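Local atomic coordinates of hypothetical protein, similar to alpha-acetolactate decarboxylase (Staphylococcus aureus subsp. aureus, PDB entry 1XV2), a protein that probably acts as a zinc-dependent alpha-acetolactate decarboxylase, converting alpha-acetolactate to acetoin with release of carbon dioxide. Residues Arg138-Gln146 / Asp225-Ala236. Numbering follows the deposited sequence.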
loop_
_atom_site.group_PDB
_atom_site.type_symbol
_atom_site.label_atom_id
_atom_site.label_comp_id
_atom_site.label_asym_id
_atom_site.label_seq_id
_atom_site.Cartn_x
_atom_site.Cartn_y
_atom_site.Cartn_z
ATOM N N ARG A 138 0.840 12.683 18.706
ATOM C CA ARG A 138 1.085 11.336 18.206
ATOM C C ARG A 138 0.193 10.367 18.981
ATOM O O ARG A 138 0.070 10.459 20.201
ATOM C CB ARG A 138 2.564 10.974 18.367
ATOM C CG ARG A 138 3.501 11.932 17.638
ATOM C CD ARG A 138 4.939 11.446 17.680
ATOM N NE ARG A 138 5.124 10.231 16.892
ATOM C CZ ARG A 138 5.098 10.188 15.564
ATOM N NH1 ARG A 138 4.900 11.295 14.860
ATOM N NH2 ARG A 138 5.266 9.034 14.937
ATOM N N LEU A 139 -0.430 9.443 18.261
ATOM C CA LEU A 139 -1.350 8.480 18.858
ATOM C C LEU A 139 -0.768 7.634 19.990
ATOM O O LEU A 139 -1.511 7.084 20.809
ATOM C CB LEU A 139 -1.913 7.567 17.767
ATOM C CG LEU A 139 -3.124 6.723 18.162
ATOM C CD1 LEU A 139 -4.218 7.624 18.717
ATOM C CD2 LEU A 139 -3.627 5.954 16.954
ATOM N N ILE A 140 0.556 7.529 20.043
ATOM C CA ILE A 140 1.208 6.741 21.083
ATOM C C ILE A 140 0.862 7.286 22.469
ATOM O O ILE A 140 0.834 6.542 23.455
ATOM C CB ILE A 140 2.747 6.744 20.904
ATOM C CG1 ILE A 140 3.398 5.815 21.930
ATOM C CG2 ILE A 140 3.291 8.160 21.045
ATOM C CD1 ILE A 140 2.961 4.367 21.811
ATOM N N ASP A 141 0.588 8.586 22.536
ATOM C CA ASP A 141 0.255 9.232 23.801
ATOM C C ASP A 141 -1.094 8.752 24.317
ATOM O O ASP A 141 -1.315 8.681 25.523
ATOM C CB ASP A 141 0.230 10.758 23.646
ATOM C CG ASP A 141 1.567 11.323 23.196
ATOM O OD1 ASP A 141 2.611 10.889 23.728
ATOM O OD2 ASP A 141 1.572 12.210 22.315
ATOM N N SER A 142 -1.997 8.428 23.399
ATOM C CA SER A 142 -3.316 7.947 23.782
ATOM C C SER A 142 -3.200 6.519 24.290
ATOM O O SER A 142 -3.751 6.173 25.338
ATOM C CB SER A 142 -4.267 7.998 22.590
ATOM O OG SER A 142 -4.452 9.334 22.160
ATOM N N ALA A 143 -2.462 5.699 23.547
ATOM C CA ALA A 143 -2.270 4.301 23.906
ATOM C C ALA A 143 -1.648 4.132 25.293
ATOM O O ALA A 143 -1.967 3.185 26.011
ATOM C CB ALA A 143 -1.402 3.615 22.858
ATOM N N ARG A 144 -0.769 5.051 25.671
ATOM C CA ARG A 144 -0.104 4.974 26.968
ATOM C C ARG A 144 -0.990 5.331 28.160
ATOM O O ARG A 144 -0.565 5.210 29.310
ATOM C CB ARG A 144 1.150 5.849 26.960
ATOM C CG ARG A 144 2.285 5.252 26.146
ATOM C CD ARG A 144 3.417 6.240 25.933
ATOM N NE ARG A 144 4.529 5.624 25.215
ATOM C CZ ARG A 144 5.530 6.302 24.661
ATOM N NH1 ARG A 144 5.560 7.625 24.741
ATOM N NH2 ARG A 144 6.498 5.655 24.026
ATOM N N ARG A 145 -2.215 5.767 27.888
ATOM C CA ARG A 145 -3.155 6.115 28.949
ATOM C C ARG A 145 -4.493 5.441 28.670
ATOM O O ARG A 145 -5.517 5.790 29.257
ATOM C CB ARG A 145 -3.338 7.635 29.030
ATOM C CG ARG A 145 -4.002 8.272 27.813
ATOM C CD ARG A 145 -3.984 9.797 27.914
ATOM N NE ARG A 145 -4.575 10.448 26.746
ATOM C CZ ARG A 145 -5.880 10.625 26.554
ATOM N NH1 ARG A 145 -6.757 10.205 27.460
ATOM N NH2 ARG A 145 -6.310 11.218 25.448
ATOM N N GLN A 146 -4.468 4.462 27.771
ATOM C CA GLN A 146 -5.665 3.730 27.384
ATOM C C GLN A 146 -6.224 2.851 28.487
ATOM O O GLN A 146 -5.481 2.287 29.294
ATOM C CB GLN A 146 -5.372 2.823 26.187
ATOM C CG GLN A 146 -4.363 1.722 26.509
ATOM C CD GLN A 146 -4.012 0.869 25.308
ATOM O OE1 GLN A 146 -3.983 1.353 24.181
ATOM N NE2 GLN A 146 -3.721 -0.403 25.548
ATOM N N ASP A 225 5.748 13.320 10.118
ATOM C CA ASP A 225 6.981 12.772 10.679
ATOM C C ASP A 225 6.730 11.326 11.090
ATOM O O ASP A 225 5.955 11.058 12.007
ATOM C CB ASP A 225 7.429 13.585 11.898
ATOM C CG ASP A 225 8.613 12.956 12.616
ATOM O OD1 ASP A 225 9.606 12.598 11.945
ATOM O OD2 ASP A 225 8.554 12.823 13.858
ATOM N N TYR A 226 7.394 10.399 10.407
ATOM C CA TYR A 226 7.228 8.978 10.687
ATOM C C TYR A 226 8.344 8.419 11.560
ATOM O O TYR A 226 8.452 7.209 11.744
ATOM C CB TYR A 226 7.150 8.203 9.373
ATOM C CG TYR A 226 5.894 8.490 8.576
ATOM C CD1 TYR A 226 4.649 8.032 9.007
ATOM C CD2 TYR A 226 5.951 9.220 7.392
ATOM C CE1 TYR A 226 3.490 8.292 8.272
ATOM C CE2 TYR A 226 4.802 9.485 6.652
ATOM C CZ TYR A 226 3.576 9.019 7.095
ATOM O OH TYR A 226 2.444 9.284 6.360
ATOM N N LYS A 227 9.161 9.313 12.103
ATOM C CA LYS A 227 10.266 8.921 12.965
ATOM C C LYS A 227 9.754 8.021 14.088
ATOM O O LYS A 227 8.836 8.388 14.818
ATOM C CB LYS A 227 10.929 10.173 13.547
ATOM C CG LYS A 227 12.175 9.916 14.380
ATOM C CD LYS A 227 12.815 11.232 14.815
ATOM C CE LYS A 227 14.035 11.006 15.701
ATOM N NZ LYS A 227 13.682 10.344 16.991
ATOM N N ASP A 228 10.346 6.836 14.201
ATOM C CA ASP A 228 9.982 5.859 15.228
ATOM C C ASP A 228 8.567 5.295 15.120
ATOM O O ASP A 228 8.106 4.614 16.039
ATOM C CB ASP A 228 10.152 6.459 16.628
ATOM C CG ASP A 228 11.580 6.870 16.919
ATOM O OD1 ASP A 228 12.502 6.082 16.622
ATOM O OD2 ASP A 228 11.775 7.981 17.457
ATOM N N VAL A 229 7.879 5.560 14.012
ATOM C CA VAL A 229 6.516 5.062 13.864
ATOM C C VAL A 229 6.436 3.539 13.974
ATOM O O VAL A 229 5.488 3.008 14.549
ATOM C CB VAL A 229 5.879 5.513 12.523
ATOM C CG1 VAL A 229 6.552 4.816 11.355
ATOM C CG2 VAL A 229 4.383 5.226 12.542
ATOM N N ALA A 230 7.432 2.836 13.443
ATOM C CA ALA A 230 7.433 1.378 13.505
ATOM C C ALA A 230 7.497 0.881 14.947
ATOM O O ALA A 230 6.796 -0.060 15.318
ATOM C CB ALA A 230 8.601 0.817 12.708
ATOM N N GLU A 231 8.338 1.515 15.759
ATOM C CA GLU A 231 8.484 1.131 17.158
ATOM C C GLU A 231 7.242 1.490 17.970
ATOM O O GLU A 231 6.843 0.750 18.868
ATOM C CB GLU A 231 9.705 1.815 17.783
ATOM C CG GLU A 231 11.057 1.372 17.227
ATOM C CD GLU A 231 11.261 1.759 15.772
ATOM O OE1 GLU A 231 11.123 2.958 15.446
ATOM O OE2 GLU A 231 11.569 0.864 14.953
ATOM N N GLU A 232 6.636 2.630 17.656
ATOM C CA GLU A 232 5.446 3.068 18.372
ATOM C C GLU A 232 4.263 2.142 18.102
ATOM O O GLU A 232 3.486 1.835 19.009
ATOM C CB GLU A 232 5.085 4.505 17.983
ATOM C CG GLU A 232 6.215 5.507 18.181
ATOM C CD GLU A 232 5.744 6.950 18.117
ATOM O OE1 GLU A 232 4.949 7.283 17.213
ATOM O OE2 GLU A 232 6.178 7.753 18.969
ATOM N N ILE A 233 4.130 1.696 16.855
ATOM C CA ILE A 233 3.043 0.802 16.478
ATOM C C ILE A 233 3.114 -0.501 17.273
ATOM O O ILE A 233 2.087 -1.075 17.640
ATOM C CB ILE A 233 3.086 0.472 14.968
ATOM C CG1 ILE A 233 2.727 1.715 14.151
ATOM C CG2 ILE A 233 2.119 -0.666 14.650
ATOM C CD1 ILE A 233 2.852 1.523 12.648
ATOM N N ARG A 234 4.332 -0.960 17.540
ATOM C CA ARG A 234 4.540 -2.197 18.287
ATOM C C ARG A 234 4.241 -2.025 19.778
ATOM O O ARG A 234 3.877 -2.984 20.457
ATOM C CB ARG A 234 5.976 -2.687 18.078
ATOM C CG ARG A 234 6.254 -3.102 16.634
ATOM C CD ARG A 234 7.734 -3.049 16.295
ATOM N NE ARG A 234 7.968 -3.342 14.882
ATOM C CZ ARG A 234 9.134 -3.177 14.264
ATOM N NH1 ARG A 234 10.185 -2.715 14.931
ATOM N NH2 ARG A 234 9.249 -3.472 12.974
ATOM N N GLU A 235 4.384 -0.803 20.280
ATOM C CA GLU A 235 4.113 -0.533 21.687
ATOM C C GLU A 235 2.630 -0.244 21.901
ATOM O O GLU A 235 2.039 -0.664 22.898
ATOM C CB GLU A 235 4.923 0.676 22.168
ATOM C CG GLU A 235 4.774 0.957 23.662
ATOM C CD GLU A 235 5.305 2.323 24.068
ATOM O OE1 GLU A 235 6.414 2.692 23.626
ATOM O OE2 GLU A 235 4.618 3.025 24.842
ATOM N N ALA A 236 2.037 0.468 20.949
ATOM C CA ALA A 236 0.636 0.868 21.019
ATOM C C ALA A 236 -0.409 -0.219 20.780
ATOM O O ALA A 236 -1.376 -0.327 21.532
ATOM C CB ALA A 236 0.393 2.025 20.059
HETATM O O HOH W 1 2.319 7.567 17.858
HETATM O O HOH W 2 -1.250 -1.508 23.801
#
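The C-terminal helix 229-236 lies against the short helix 140-143, and the contact is a row of two arginine-glutamate salt bridges, R138 to E232 and R144 to E235, with a small apolar patch of I140, A143 and A236 beside them. R138 bends at chi3 (68°) and takes E232 side-on, NE and NH2 both closing on OE1, at 3.0 Å from NE and 2.9 Å from NH2; the guanidinium and carboxylate planes are 36° apart. NE reaches OE1 on its syn side, whereas NH2 comes from above the carboxylate plane. R138 NH1, the third nitrogen, donates to the backbone O of D225 at 3.1 Å, tying the arginine to the loop ahead of the helix as well. A water bridges E232 OE1 to the backbone N of I140, so three donors grip that oxygen.

R144, extended from CG to NE, makes the more regular pair: R144 NE meets E235 OE2 at 2.6 Å and NH2 meets OE1 at 3.0 Å, both bonds nearly straight at 174° and both on the syn sides. I140 CG1 lies over one face of this guanidinium. I140 CD1 rests on A236 CB, and A143 CB touches the same methyl at 3.7 Å.

At the far end a water donates to A236 O and takes a weak bond from Q146 NE2, while R127 NH1 bonds both A236 O and Q146 OE1. The Q146 side chain is about 9 Å from the zinc ion. This is helix-helix surface packing within the alpha-acetolactate decarboxylase fold, joining the C-terminal helix to the short helix before strand 148-151.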